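Long-range contacts in Lmo0135 protein (Listeria monocytogenes EGD-e, PDB 5ISU), which is the substrate-binding protein CtaP of an ABC transporter and probably takes part in peptide uptake: residues S272-A278 / L330-F336; Y424-L429 / T455-V461; T252-N256 / Y467-V471; G114-F118 / F144-I148; Q217-N221 / K232-D238. All coordinates share one frame; numbering follows the deposited sequence.

Interaction 1 of 5, residues S272-A278 / L330-F336; sequences SKELRQA and LVKESGF
A278 and L330 make the close part of this helix-helix contact, their CB atoms 3.8 Å apart, with the CB of L330 also resting 3.6 Å from the carbonyl O of E274. The short helical segments 273-278 and 330-334 run nearly antiparallel, at 158°, and their axes approach to 7.9 Å, a spacing that the small A278 permits. Beside this pair L275 reaches across with both methyls: CD1 turns to CG2 of V331, while CD2 comes 4.0 Å from CD1 of F336, obliquely to the ring. At the start of helix 273-281, S272 is the N-cap. Its OG lies anti to its own backbone N (chi1 170°) and accepts from L275 N at 3.1 Å, while the OG of S334 sits 3.5 Å from CB of L275. The margin formed by E274 and the solvent-exposed E333 is looser and more polar. There the bent chain of E274 crosses L330 at about a right angle, CG to CD2 3.9 Å, and E333 brings OE1 near the same CG. The two carboxylates stay 4.9 Å apart from E274 OE2 to E333 OE1, and as like charges they probably repel mildly. G335, with positive phi, leads the chain out of the helical conformation toward F336. The whole is an antiparallel helix pair with an alanine at the close approach and an N-capped end.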
# COMPACT_ATOMS: atom_id res chain seq x y z
N SER A 272 8.13 24.73 -16.40
CA SER A 272 7.52 24.75 -17.72
C SER A 272 6.69 23.49 -18.00
O SER A 272 7.21 22.37 -18.03
CB SER A 272 8.61 24.88 -18.80
OG SER A 272 8.09 24.68 -20.10
N LYS A 273 5.39 23.70 -18.22
CA LYS A 273 4.46 22.64 -18.57
C LYS A 273 4.98 21.98 -19.85
O LYS A 273 5.05 20.76 -19.94
CB LYS A 273 3.08 23.25 -18.81
CG LYS A 273 1.95 22.28 -19.11
CD LYS A 273 0.65 23.06 -19.20
CE LYS A 273 -0.57 22.16 -19.32
NZ LYS A 273 -1.85 22.93 -19.34
N GLU A 274 5.42 22.81 -20.80
CA GLU A 274 5.96 22.33 -22.07
C GLU A 274 7.13 21.35 -21.90
O GLU A 274 7.16 20.28 -22.55
CB GLU A 274 6.37 23.50 -22.98
CG GLU A 274 5.21 24.30 -23.60
CD GLU A 274 4.38 25.15 -22.63
OE1 GLU A 274 4.61 25.10 -21.39
OE2 GLU A 274 3.49 25.89 -23.11
N LEU A 275 8.07 21.67 -21.01
CA LEU A 275 9.20 20.78 -20.77
C LEU A 275 8.74 19.46 -20.19
O LEU A 275 9.18 18.39 -20.62
CB LEU A 275 10.24 21.41 -19.85
CG LEU A 275 11.52 20.59 -19.64
CD1 LEU A 275 12.17 20.20 -20.96
CD2 LEU A 275 12.49 21.36 -18.76
N ARG A 276 7.84 19.52 -19.20
CA ARG A 276 7.30 18.32 -18.56
C ARG A 276 6.58 17.43 -19.57
O ARG A 276 6.68 16.20 -19.50
CB ARG A 276 6.36 18.66 -17.39
CG ARG A 276 7.06 19.38 -16.24
CD ARG A 276 6.28 19.32 -14.94
NE ARG A 276 4.95 19.92 -15.03
CZ ARG A 276 4.66 21.21 -14.82
NH1 ARG A 276 5.61 22.09 -14.53
NH2 ARG A 276 3.40 21.62 -14.91
N GLN A 277 5.85 18.06 -20.50
CA GLN A 277 5.14 17.32 -21.54
C GLN A 277 6.11 16.73 -22.54
O GLN A 277 5.90 15.61 -23.03
CB GLN A 277 4.13 18.22 -22.24
CG GLN A 277 2.94 18.62 -21.38
CD GLN A 277 2.02 19.61 -22.08
OE1 GLN A 277 2.42 20.27 -23.03
NE2 GLN A 277 0.79 19.72 -21.59
N ALA A 278 7.18 17.46 -22.85
CA ALA A 278 8.20 16.94 -23.76
C ALA A 278 8.83 15.66 -23.19
O ALA A 278 9.05 14.70 -23.92
CB ALA A 278 9.27 17.98 -24.02
N LEU A 330 8.19 20.72 -28.32
CA LEU A 330 7.95 21.25 -26.98
C LEU A 330 9.21 21.68 -26.23
O LEU A 330 9.20 22.72 -25.53
CB LEU A 330 7.14 20.23 -26.16
CG LEU A 330 5.69 20.15 -26.65
CD1 LEU A 330 5.05 18.82 -26.27
CD2 LEU A 330 4.87 21.32 -26.12
N VAL A 331 10.28 20.91 -26.35
CA VAL A 331 11.53 21.29 -25.69
C VAL A 331 12.03 22.63 -26.28
O VAL A 331 12.61 23.44 -25.57
CB VAL A 331 12.59 20.16 -25.71
CG1 VAL A 331 12.90 19.70 -27.12
CG2 VAL A 331 13.86 20.60 -24.99
N LYS A 332 11.78 22.85 -27.58
CA LYS A 332 12.12 24.11 -28.26
C LYS A 332 11.30 25.26 -27.64
O LYS A 332 11.87 26.20 -27.09
CB LYS A 332 11.81 23.99 -29.77
CG LYS A 332 12.01 25.23 -30.64
CD LYS A 332 13.47 25.56 -30.91
CE LYS A 332 13.58 26.69 -31.93
NZ LYS A 332 14.98 27.00 -32.32
N GLU A 333 9.97 25.13 -27.70
CA GLU A 333 9.04 26.12 -27.13
C GLU A 333 9.29 26.37 -25.64
O GLU A 333 8.95 27.43 -25.13
CB GLU A 333 7.59 25.65 -27.26
CG GLU A 333 7.04 25.53 -28.68
CD GLU A 333 5.63 24.94 -28.72
OE1 GLU A 333 4.98 24.82 -27.64
OE2 GLU A 333 5.16 24.61 -29.83
N SER A 334 9.84 25.37 -24.96
CA SER A 334 10.14 25.47 -23.54
C SER A 334 11.07 26.64 -23.20
O SER A 334 10.80 27.41 -22.27
CB SER A 334 10.80 24.18 -23.07
OG SER A 334 11.18 24.26 -21.71
N GLY A 335 12.14 26.77 -23.98
CA GLY A 335 13.17 27.78 -23.75
C GLY A 335 14.28 27.18 -22.90
O GLY A 335 15.16 27.88 -22.43
N PHE A 336 14.21 25.86 -22.70
CA PHE A 336 15.20 25.14 -21.93
C PHE A 336 16.50 25.11 -22.72
O PHE A 336 16.52 24.72 -23.89
CB PHE A 336 14.69 23.72 -21.64
CG PHE A 336 15.70 22.81 -20.99
CD1 PHE A 336 16.01 22.95 -19.64
CD2 PHE A 336 16.31 21.79 -21.72
CE1 PHE A 336 16.94 22.10 -19.04
CE2 PHE A 336 17.23 20.94 -21.12
CZ PHE A 336 17.55 21.10 -19.78

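Interaction 2 of 5, residues Y424-L429 / T455-V461; sequences YHNKDL and TIADDAV
The ring of Y424 carries CG2 of V461 over one face, 3.5 Å from the ring centroid and only 4° off its normal, a well-centred CH-pi contact. At its edge, near the plane, stands D459 OD2, and CD2 of L429 also lies in plane at the rim, while CD1 of I456 approaches CE2 obliquely at 4.1 Å. The phenol donates to D459 OD2 over 2.6 Å, meeting that oxygen on its anti side, with the carboxylate turned 74° from the ring. The same OH accepts from N426 ND2 at 2.9 Å, the bond nearly straight (172°) and in the amide plane, so two bonds fix the hydroxyl. N426 is at once the N-cap of helix 427-438: its OD1 takes L429 N, which comes from above the carbonyl plane. On the other side of the contact, helix 442-458 closes with a Schellman motif, in which A460, at positive phi, is the C-prime residue and V461 N reaches back to I456 O. The contact thus ties the N-terminal end of helix 427-438 to the C-terminal end of helix 442-458, the next helix in the chain. CD2 of L429 packs 3.6 Å from CD1 of I456, and CD1 of L429 meets CB of T455, whose OG1 is bonded to K451 O.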
# COMPACT_ATOMS: atom_id res chain seq x y z
N TYR A 424 4.61 20.69 -6.74
CA TYR A 424 3.57 21.33 -7.56
C TYR A 424 2.59 22.12 -6.69
O TYR A 424 1.94 21.57 -5.81
CB TYR A 424 2.85 20.23 -8.33
CG TYR A 424 1.64 20.61 -9.15
CD1 TYR A 424 1.77 21.34 -10.33
CD2 TYR A 424 0.37 20.15 -8.81
CE1 TYR A 424 0.66 21.65 -11.11
CE2 TYR A 424 -0.74 20.46 -9.58
CZ TYR A 424 -0.59 21.20 -10.73
OH TYR A 424 -1.69 21.50 -11.49
N HIS A 425 2.50 23.43 -6.94
CA HIS A 425 1.64 24.31 -6.15
C HIS A 425 0.50 24.88 -7.00
O HIS A 425 0.71 25.74 -7.85
CB HIS A 425 2.47 25.43 -5.53
CG HIS A 425 3.70 24.94 -4.83
ND1 HIS A 425 3.65 24.04 -3.78
CD2 HIS A 425 5.01 25.21 -5.03
CE1 HIS A 425 4.88 23.78 -3.37
NE2 HIS A 425 5.72 24.48 -4.10
N ASN A 426 -0.71 24.39 -6.73
CA ASN A 426 -1.91 24.81 -7.44
C ASN A 426 -3.10 24.92 -6.48
O ASN A 426 -3.76 23.91 -6.18
CB ASN A 426 -2.18 23.79 -8.56
CG ASN A 426 -3.44 24.11 -9.35
OD1 ASN A 426 -4.26 24.96 -8.97
ND2 ASN A 426 -3.60 23.41 -10.47
N LYS A 427 -3.38 26.14 -6.01
CA LYS A 427 -4.50 26.43 -5.09
C LYS A 427 -5.87 25.95 -5.58
O LYS A 427 -6.65 25.43 -4.79
CB LYS A 427 -4.60 27.92 -4.75
CG LYS A 427 -3.73 28.42 -3.62
CD LYS A 427 -4.13 29.86 -3.27
CE LYS A 427 -3.49 30.39 -1.99
NZ LYS A 427 -2.01 30.49 -2.07
N ASP A 428 -6.18 26.16 -6.85
CA ASP A 428 -7.46 25.72 -7.40
C ASP A 428 -7.62 24.21 -7.28
O ASP A 428 -8.67 23.74 -6.88
CB ASP A 428 -7.63 26.13 -8.86
CG ASP A 428 -7.90 27.62 -9.03
OD1 ASP A 428 -7.98 28.36 -8.03
OD2 ASP A 428 -8.06 28.07 -10.19
N LEU A 429 -6.56 23.47 -7.61
CA LEU A 429 -6.63 22.01 -7.52
C LEU A 429 -6.80 21.58 -6.07
O LEU A 429 -7.52 20.63 -5.79
CB LEU A 429 -5.37 21.36 -8.09
CG LEU A 429 -5.37 19.83 -8.06
CD1 LEU A 429 -6.51 19.28 -8.91
CD2 LEU A 429 -4.04 19.29 -8.53
N THR A 455 -6.61 17.15 -14.32
CA THR A 455 -5.69 18.28 -14.12
C THR A 455 -4.25 17.80 -13.94
O THR A 455 -3.33 18.34 -14.55
CB THR A 455 -6.08 19.17 -12.94
OG1 THR A 455 -7.45 19.58 -13.09
CG2 THR A 455 -5.18 20.41 -12.86
N ILE A 456 -4.06 16.77 -13.12
CA ILE A 456 -2.73 16.21 -12.91
C ILE A 456 -2.10 15.72 -14.22
O ILE A 456 -0.90 15.96 -14.49
CB ILE A 456 -2.76 15.05 -11.87
CG1 ILE A 456 -3.08 15.59 -10.45
CG2 ILE A 456 -1.45 14.27 -11.85
CD1 ILE A 456 -2.12 16.63 -9.92
N ALA A 457 -2.90 15.03 -15.03
CA ALA A 457 -2.43 14.52 -16.31
C ALA A 457 -2.16 15.68 -17.27
O ALA A 457 -1.10 15.74 -17.88
CB ALA A 457 -3.42 13.53 -16.92
N ASP A 458 -3.11 16.60 -17.39
CA ASP A 458 -2.93 17.78 -18.25
C ASP A 458 -1.70 18.60 -17.89
O ASP A 458 -0.99 19.05 -18.78
CB ASP A 458 -4.15 18.67 -18.24
CG ASP A 458 -5.37 18.01 -18.87
OD1 ASP A 458 -5.21 17.05 -19.64
OD2 ASP A 458 -6.50 18.47 -18.59
N ASP A 459 -1.40 18.77 -16.60
CA ASP A 459 -0.21 19.55 -16.18
C ASP A 459 1.08 18.75 -16.10
O ASP A 459 2.14 19.28 -15.68
CB ASP A 459 -0.46 20.28 -14.85
CG ASP A 459 -1.35 21.50 -15.00
OD1 ASP A 459 -1.75 21.80 -16.14
OD2 ASP A 459 -1.63 22.18 -13.98
N ALA A 460 1.01 17.48 -16.53
CA ALA A 460 2.14 16.58 -16.48
C ALA A 460 2.94 16.75 -15.20
O ALA A 460 4.16 16.97 -15.24
CB ALA A 460 3.02 16.76 -17.71
N VAL A 461 2.24 16.66 -14.07
CA VAL A 461 2.85 16.80 -12.74
C VAL A 461 3.83 15.65 -12.47
O VAL A 461 4.89 15.85 -11.87
CB VAL A 461 1.78 16.83 -11.64
CG1 VAL A 461 2.42 16.97 -10.27
CG2 VAL A 461 0.82 17.98 -11.91

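Interaction 3 of 5, residues T252-N256 / Y467-V471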
# COMPACT_ATOMS: atom_id res chain seq x y z
N THR A 252 0.56 -14.54 -9.74
CA THR A 252 0.77 -13.15 -10.11
C THR A 252 -0.56 -12.40 -9.96
O THR A 252 -1.57 -12.82 -10.51
CB THR A 252 1.27 -13.06 -11.56
OG1 THR A 252 2.52 -13.76 -11.66
CG2 THR A 252 1.46 -11.60 -11.98
N TYR A 253 -0.54 -11.29 -9.23
CA TYR A 253 -1.74 -10.53 -8.92
C TYR A 253 -1.39 -9.03 -8.74
O TYR A 253 -0.24 -8.70 -8.45
CB TYR A 253 -2.36 -11.09 -7.64
CG TYR A 253 -1.37 -11.10 -6.48
CD1 TYR A 253 -0.41 -12.09 -6.38
CD2 TYR A 253 -1.39 -10.11 -5.51
CE1 TYR A 253 0.51 -12.09 -5.36
CE2 TYR A 253 -0.48 -10.11 -4.46
CZ TYR A 253 0.47 -11.10 -4.39
OH TYR A 253 1.39 -11.09 -3.37
N PRO A 254 -2.37 -8.13 -8.92
CA PRO A 254 -2.03 -6.71 -8.78
C PRO A 254 -1.63 -6.33 -7.37
O PRO A 254 -2.21 -6.82 -6.42
CB PRO A 254 -3.33 -5.99 -9.20
CG PRO A 254 -4.09 -6.99 -10.02
CD PRO A 254 -3.77 -8.31 -9.36
N GLU A 255 -0.59 -5.51 -7.23
CA GLU A 255 -0.16 -5.06 -5.90
C GLU A 255 -0.70 -3.66 -5.62
O GLU A 255 -0.41 -3.09 -4.57
CB GLU A 255 1.36 -5.11 -5.73
CG GLU A 255 1.80 -4.92 -4.27
CD GLU A 255 3.12 -5.61 -3.92
OE1 GLU A 255 3.21 -6.17 -2.80
OE2 GLU A 255 4.04 -5.64 -4.77
N ASN A 256 -1.50 -3.13 -6.55
CA ASN A 256 -2.05 -1.77 -6.44
C ASN A 256 -0.94 -0.75 -6.28
O ASN A 256 -1.12 0.27 -5.61
CB ASN A 256 -3.08 -1.67 -5.32
CG ASN A 256 -4.32 -2.51 -5.57
OD1 ASN A 256 -4.65 -2.85 -6.69
ND2 ASN A 256 -5.02 -2.81 -4.51
N TYR A 467 1.13 0.13 -13.40
CA TYR A 467 0.49 -0.42 -12.24
C TYR A 467 1.14 -1.78 -12.15
O TYR A 467 1.01 -2.61 -13.07
CB TYR A 467 -1.04 -0.53 -12.39
CG TYR A 467 -1.66 0.79 -12.79
CD1 TYR A 467 -1.38 1.95 -12.06
CD2 TYR A 467 -2.52 0.88 -13.87
CE1 TYR A 467 -1.92 3.16 -12.40
CE2 TYR A 467 -3.08 2.10 -14.22
CZ TYR A 467 -2.77 3.25 -13.48
OH TYR A 467 -3.29 4.49 -13.80
N ASP A 468 1.88 -1.99 -11.07
CA ASP A 468 2.68 -3.19 -10.88
C ASP A 468 2.00 -4.40 -10.21
O ASP A 468 1.08 -4.27 -9.42
CB ASP A 468 3.93 -2.81 -10.09
CG ASP A 468 4.86 -1.89 -10.87
OD1 ASP A 468 4.53 -1.49 -12.02
OD2 ASP A 468 5.94 -1.58 -10.32
N ASN A 469 2.48 -5.58 -10.56
CA ASN A 469 1.97 -6.82 -9.96
C ASN A 469 3.04 -7.37 -9.04
O ASN A 469 4.20 -7.05 -9.18
CB ASN A 469 1.66 -7.88 -11.03
CG ASN A 469 0.58 -7.43 -11.99
OD1 ASN A 469 -0.36 -6.72 -11.62
ND2 ASN A 469 0.71 -7.85 -13.24
N ALA A 470 2.63 -8.12 -8.04
CA ALA A 470 3.54 -8.80 -7.13
C ALA A 470 3.47 -10.27 -7.56
O ALA A 470 2.54 -10.68 -8.28
CB ALA A 470 3.10 -8.64 -5.70
N VAL A 471 4.45 -11.06 -7.12
CA VAL A 471 4.53 -12.49 -7.47
C VAL A 471 4.85 -13.33 -6.24
O VAL A 471 5.73 -12.98 -5.45
CB VAL A 471 5.64 -12.75 -8.51
CG1 VAL A 471 5.63 -14.20 -8.96
CG2 VAL A 471 5.47 -11.84 -9.72
O HOH W 1 5.00 -4.65 -7.24
O HOH W 2 -1.37 -3.08 -9.64
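With CG placed between its backbone N and carbonyl carbon (chi1 56°), the ring of Y253 folds back over A470, whose carbonyl O lies over one ring face and whose CB is 3.8 Å from CZ. E255 reaches the same residue by another route: CG anti to the backbone N (chi1 -168°) and an extended chain carry its carboxylate to the methyl, OE2 to A470 CB 3.3 Å. Between the strands, Y253 and A470 form an antiparallel hydrogen-bonded pair, Y253 N to A470 O 3.3 Å and A470 N to Y253 O 3.0 Å. E255 N continues the pairing to D468 O, also at 3.0 Å. On the opposite face of the sheet T252 lies alongside V471, pointing the same way, and its CG2 touches N469 CB at 3.8 Å, the side chains of T252 and N469 crossing at about a right angle. T252 OG1 and N469 ND2 both bond to E297. N469 OD1 rests 3.3 Å from CA of P254. Beyond the E255 N to D468 O bond, water takes over: one bridges D468 O and, weakly, N256 N. Another water donates to E255 OE2 and to N469 O, while E255 OE1 forms a salt bridge with R39. The carboxylate of E255 is probably kept charged by its arginine and water partners.

Interaction 4 of 5, residues G114-F118 / F144-I148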
# COMPACT_ATOMS: atom_id res chain seq x y z
N GLY A 114 -5.20 10.78 12.09
CA GLY A 114 -5.81 11.68 11.09
C GLY A 114 -7.10 11.18 10.43
O GLY A 114 -7.92 11.98 9.99
N ASN A 115 -7.28 9.87 10.36
CA ASN A 115 -8.47 9.25 9.77
C ASN A 115 -9.73 9.34 10.65
O ASN A 115 -10.84 9.08 10.18
CB ASN A 115 -8.18 7.77 9.48
CG ASN A 115 -7.04 7.57 8.47
OD1 ASN A 115 -6.68 8.49 7.76
ND2 ASN A 115 -6.50 6.36 8.42
N PHE A 116 -9.54 9.67 11.92
CA PHE A 116 -10.66 9.78 12.87
C PHE A 116 -10.90 11.22 13.33
O PHE A 116 -11.70 11.46 14.24
CB PHE A 116 -10.42 8.86 14.07
CG PHE A 116 -10.28 7.40 13.71
CD1 PHE A 116 -9.06 6.88 13.35
CD2 PHE A 116 -11.39 6.56 13.72
CE1 PHE A 116 -8.94 5.54 13.00
CE2 PHE A 116 -11.28 5.23 13.38
CZ PHE A 116 -10.05 4.72 13.02
N VAL A 117 -10.24 12.18 12.66
CA VAL A 117 -10.36 13.60 12.98
C VAL A 117 -10.73 14.40 11.70
O VAL A 117 -10.25 14.09 10.61
CB VAL A 117 -9.04 14.13 13.57
CG1 VAL A 117 -9.18 15.58 14.01
CG2 VAL A 117 -8.64 13.28 14.76
N PHE A 118 -11.58 15.41 11.86
CA PHE A 118 -12.06 16.24 10.74
C PHE A 118 -12.15 17.66 11.24
O PHE A 118 -12.91 17.93 12.17
CB PHE A 118 -13.43 15.76 10.30
CG PHE A 118 -13.46 14.31 9.99
CD1 PHE A 118 -12.99 13.84 8.77
CD2 PHE A 118 -13.88 13.39 10.95
CE1 PHE A 118 -12.98 12.49 8.49
CE2 PHE A 118 -13.86 12.04 10.67
CZ PHE A 118 -13.41 11.58 9.44
N PHE A 144 -14.61 8.08 5.28
CA PHE A 144 -14.63 7.38 6.56
C PHE A 144 -15.12 5.93 6.41
O PHE A 144 -14.79 5.08 7.22
CB PHE A 144 -15.42 8.14 7.59
CG PHE A 144 -15.36 7.54 8.95
CD1 PHE A 144 -14.17 7.60 9.68
CD2 PHE A 144 -16.48 6.97 9.53
CE1 PHE A 144 -14.09 7.07 10.95
CE2 PHE A 144 -16.41 6.43 10.81
CZ PHE A 144 -15.21 6.48 11.52
N GLU A 145 -15.91 5.65 5.36
CA GLU A 145 -16.31 4.28 5.09
C GLU A 145 -15.08 3.40 4.87
O GLU A 145 -15.03 2.27 5.34
CB GLU A 145 -17.22 4.19 3.86
CG GLU A 145 -17.60 2.75 3.47
CD GLU A 145 -18.69 2.66 2.41
OE1 GLU A 145 -19.05 3.70 1.78
OE2 GLU A 145 -19.19 1.53 2.21
N ASN A 146 -14.09 3.93 4.16
CA ASN A 146 -12.84 3.21 3.90
C ASN A 146 -12.05 2.97 5.19
O ASN A 146 -11.47 1.89 5.39
CB ASN A 146 -11.98 3.99 2.92
CG ASN A 146 -10.68 3.27 2.60
OD1 ASN A 146 -10.68 2.20 2.00
ND2 ASN A 146 -9.57 3.87 2.98
N THR A 147 -12.01 3.98 6.06
CA THR A 147 -11.33 3.86 7.34
C THR A 147 -11.97 2.71 8.15
O THR A 147 -11.27 1.94 8.79
CB THR A 147 -11.41 5.18 8.13
OG1 THR A 147 -10.83 6.23 7.35
CG2 THR A 147 -10.68 5.07 9.42
N ILE A 148 -13.30 2.60 8.12
CA ILE A 148 -13.97 1.50 8.81
C ILE A 148 -13.59 0.14 8.19
O ILE A 148 -13.46 -0.85 8.90
CB ILE A 148 -15.51 1.67 8.80
CG1 ILE A 148 -15.92 2.82 9.72
CG2 ILE A 148 -16.23 0.41 9.29
CD1 ILE A 148 -17.40 3.13 9.67
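The carbonyl O of N115 is a polar atom set in a largely apolar contact: CD1 of F144 lies 3.7 Å from it and CE1 3.9 Å, the oxygen sitting at the edge of the ring and near its plane. No hydrogen bond crosses between 114-118 and 144-148, and this approach of an oxygen to the polarised rim of an aromatic ring is probably mildly favourable. The same ring edge meets CD2 of F116, 3.9 Å from F144 CE1, and the side chains of the two phenylalanines cross at about a right angle. F118 comes to the ring from its own rim, its CZ 4.1 Å from F144 CD1, again with the side chains crossing steeply. F144 holds this place because its CG is anti to the backbone N (chi1 -174°), which swings the ring off the helix toward the neighbouring segment. One helical turn on, T147 uses its methyl: CG2 lies over a face of F116, 4.1 Å from the ring centroid and 27° off the normal, and also touches CB of N115 at 3.7 Å. With OG1 of T147 at the same distance from N115 CB, both branches of the threonine straddle that carbon. The cluster extends beyond the two segments, for Y75 and F135 meet F144 edge-to-face, and V100, I103 and L104 of helix 93-104 pack on F116. It is an aromatic cluster that joins the short helix 144-148 to the turn leading into 117-118, the edge strand of an antiparallel five-stranded sheet.

Interaction 5 of 5, residues Q217-N221 / K232-D238; sequences QNAAN and KSIQPSD
K232 leaves strand 231-233 toward helix 217-225; a chi1 of 66° tucks CG in between the two main-chain neighbours of CA, and from CB the chain runs out to CD, which passes 3.8 Å from OD1 of N221. A bend at chi3 lays CE against the helix, 3.5 Å from CB of A220, and a second at chi4 turns NZ to N221 OD1. NZ donates to that oxygen at 2.9 Å, tilted 26° from the carbonyl plane, and also to S233 O, again at 2.9 Å. The ammonium of this buried lysine is therefore gripped by a side-chain and a main-chain oxygen, while the side chain of Q217 runs past that of K232 in the opposite direction. Helix 217-225 is followed by strand 231-233, which hydrogen-bonds to strand 462-475, K232 and A473 being joined through their backbones. N221 faces two ways, for its OD1 also lies 3.7 Å from CD1 of I234, and its ND2 points to D238, 3.6 Å from OD2, with amide and carboxylate planes 82° apart. A water links the two loosely: it donates to D238 OD2 at 2.7 Å, accepts from Q235 N and, weakly, from N221 ND2. The other oxygen of D238 forms a salt bridge with K241.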
# COMPACT_ATOMS: atom_id res chain seq x y z
N GLN A 217 18.09 -13.36 -1.42
CA GLN A 217 17.12 -14.03 -2.31
C GLN A 217 17.65 -15.30 -2.97
O GLN A 217 16.89 -16.24 -3.16
CB GLN A 217 16.56 -13.05 -3.36
CG GLN A 217 15.67 -11.98 -2.73
CD GLN A 217 14.35 -12.54 -2.22
OE1 GLN A 217 14.18 -12.78 -1.01
NE2 GLN A 217 13.42 -12.80 -3.14
N ASN A 218 18.93 -15.34 -3.34
CA ASN A 218 19.49 -16.59 -3.91
C ASN A 218 19.37 -17.70 -2.86
O ASN A 218 18.89 -18.79 -3.18
CB ASN A 218 20.94 -16.43 -4.41
CG ASN A 218 21.02 -15.83 -5.82
OD1 ASN A 218 20.03 -15.80 -6.56
ND2 ASN A 218 22.20 -15.38 -6.20
N ALA A 219 19.71 -17.38 -1.62
CA ALA A 219 19.59 -18.33 -0.52
C ALA A 219 18.13 -18.65 -0.21
O ALA A 219 17.78 -19.81 0.06
CB ALA A 219 20.26 -17.77 0.72
N ALA A 220 17.28 -17.64 -0.24
CA ALA A 220 15.87 -17.85 0.07
C ALA A 220 15.20 -18.76 -0.96
O ALA A 220 14.41 -19.62 -0.61
CB ALA A 220 15.13 -16.52 0.18
N ASN A 221 15.51 -18.53 -2.24
CA ASN A 221 14.94 -19.32 -3.34
C ASN A 221 15.44 -20.76 -3.29
O ASN A 221 14.69 -21.69 -3.63
CB ASN A 221 15.20 -18.66 -4.69
CG ASN A 221 14.38 -17.37 -4.89
OD1 ASN A 221 13.37 -17.15 -4.22
ND2 ASN A 221 14.80 -16.54 -5.84
N LYS A 232 6.64 -17.66 -0.43
CA LYS A 232 7.34 -16.38 -0.37
C LYS A 232 7.08 -15.57 -1.62
O LYS A 232 6.62 -16.09 -2.64
CB LYS A 232 8.87 -16.60 -0.28
CG LYS A 232 9.45 -17.24 -1.54
CD LYS A 232 10.89 -17.71 -1.38
CE LYS A 232 11.86 -16.57 -1.15
NZ LYS A 232 11.93 -15.61 -2.28
N SER A 233 7.44 -14.30 -1.53
CA SER A 233 7.41 -13.38 -2.64
C SER A 233 8.66 -13.60 -3.50
O SER A 233 9.74 -13.88 -2.97
CB SER A 233 7.40 -11.95 -2.12
OG SER A 233 6.24 -11.76 -1.31
N ILE A 234 8.51 -13.43 -4.81
CA ILE A 234 9.56 -13.62 -5.78
C ILE A 234 9.73 -12.33 -6.59
O ILE A 234 8.75 -11.66 -6.89
CB ILE A 234 9.18 -14.76 -6.78
CG1 ILE A 234 8.80 -16.04 -6.04
CG2 ILE A 234 10.30 -15.04 -7.77
CD1 ILE A 234 9.86 -16.56 -5.09
N GLN A 235 10.97 -11.99 -6.94
CA GLN A 235 11.22 -10.84 -7.78
C GLN A 235 11.02 -11.31 -9.23
O GLN A 235 11.28 -12.48 -9.54
CB GLN A 235 12.62 -10.29 -7.56
CG GLN A 235 12.87 -9.91 -6.11
CD GLN A 235 11.81 -8.95 -5.61
OE1 GLN A 235 10.98 -9.31 -4.77
NE2 GLN A 235 11.77 -7.76 -6.19
N PRO A 236 10.51 -10.43 -10.10
CA PRO A 236 10.27 -10.80 -11.50
C PRO A 236 11.44 -11.54 -12.20
O PRO A 236 11.21 -12.54 -12.89
CB PRO A 236 10.02 -9.45 -12.17
CG PRO A 236 9.38 -8.63 -11.10
CD PRO A 236 9.96 -9.09 -9.80
N SER A 237 12.66 -11.04 -11.98
CA SER A 237 13.86 -11.61 -12.59
C SER A 237 14.17 -13.04 -12.09
O SER A 237 14.89 -13.77 -12.75
CB SER A 237 15.08 -10.69 -12.35
OG SER A 237 15.34 -10.49 -10.96
N ASP A 238 13.61 -13.43 -10.95
CA ASP A 238 13.83 -14.77 -10.43
C ASP A 238 12.73 -15.77 -10.77
O ASP A 238 12.89 -16.97 -10.53
CB ASP A 238 14.02 -14.72 -8.90
CG ASP A 238 15.30 -13.98 -8.48
OD1 ASP A 238 16.34 -14.11 -9.18
OD2 ASP A 238 15.27 -13.30 -7.43
O HOH W 3 13.17 -13.55 -5.71

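Interactions 3 and 5 share one sheet: I234 N bonds to V471 O at 2.9 Å, where strand 231-233 lies beside 462-475, and their centres are 15 Å apart. Interactions 1 and 2 also touch, for R276 NH2 forms a hydrogen bond to D459 O at 2.8 Å and K273 NZ approaches D459 OD1, the acid whose other oxygen holds Y424. Both nest in the chain between the strands of interaction 3, and helix 442-458 of interaction 2 leads into strand 462-475. Interaction 4 stands apart, its centre about 26 Å from those of interactions 2 and 3, and touches none of the others. None of these contacts includes a bound ligand.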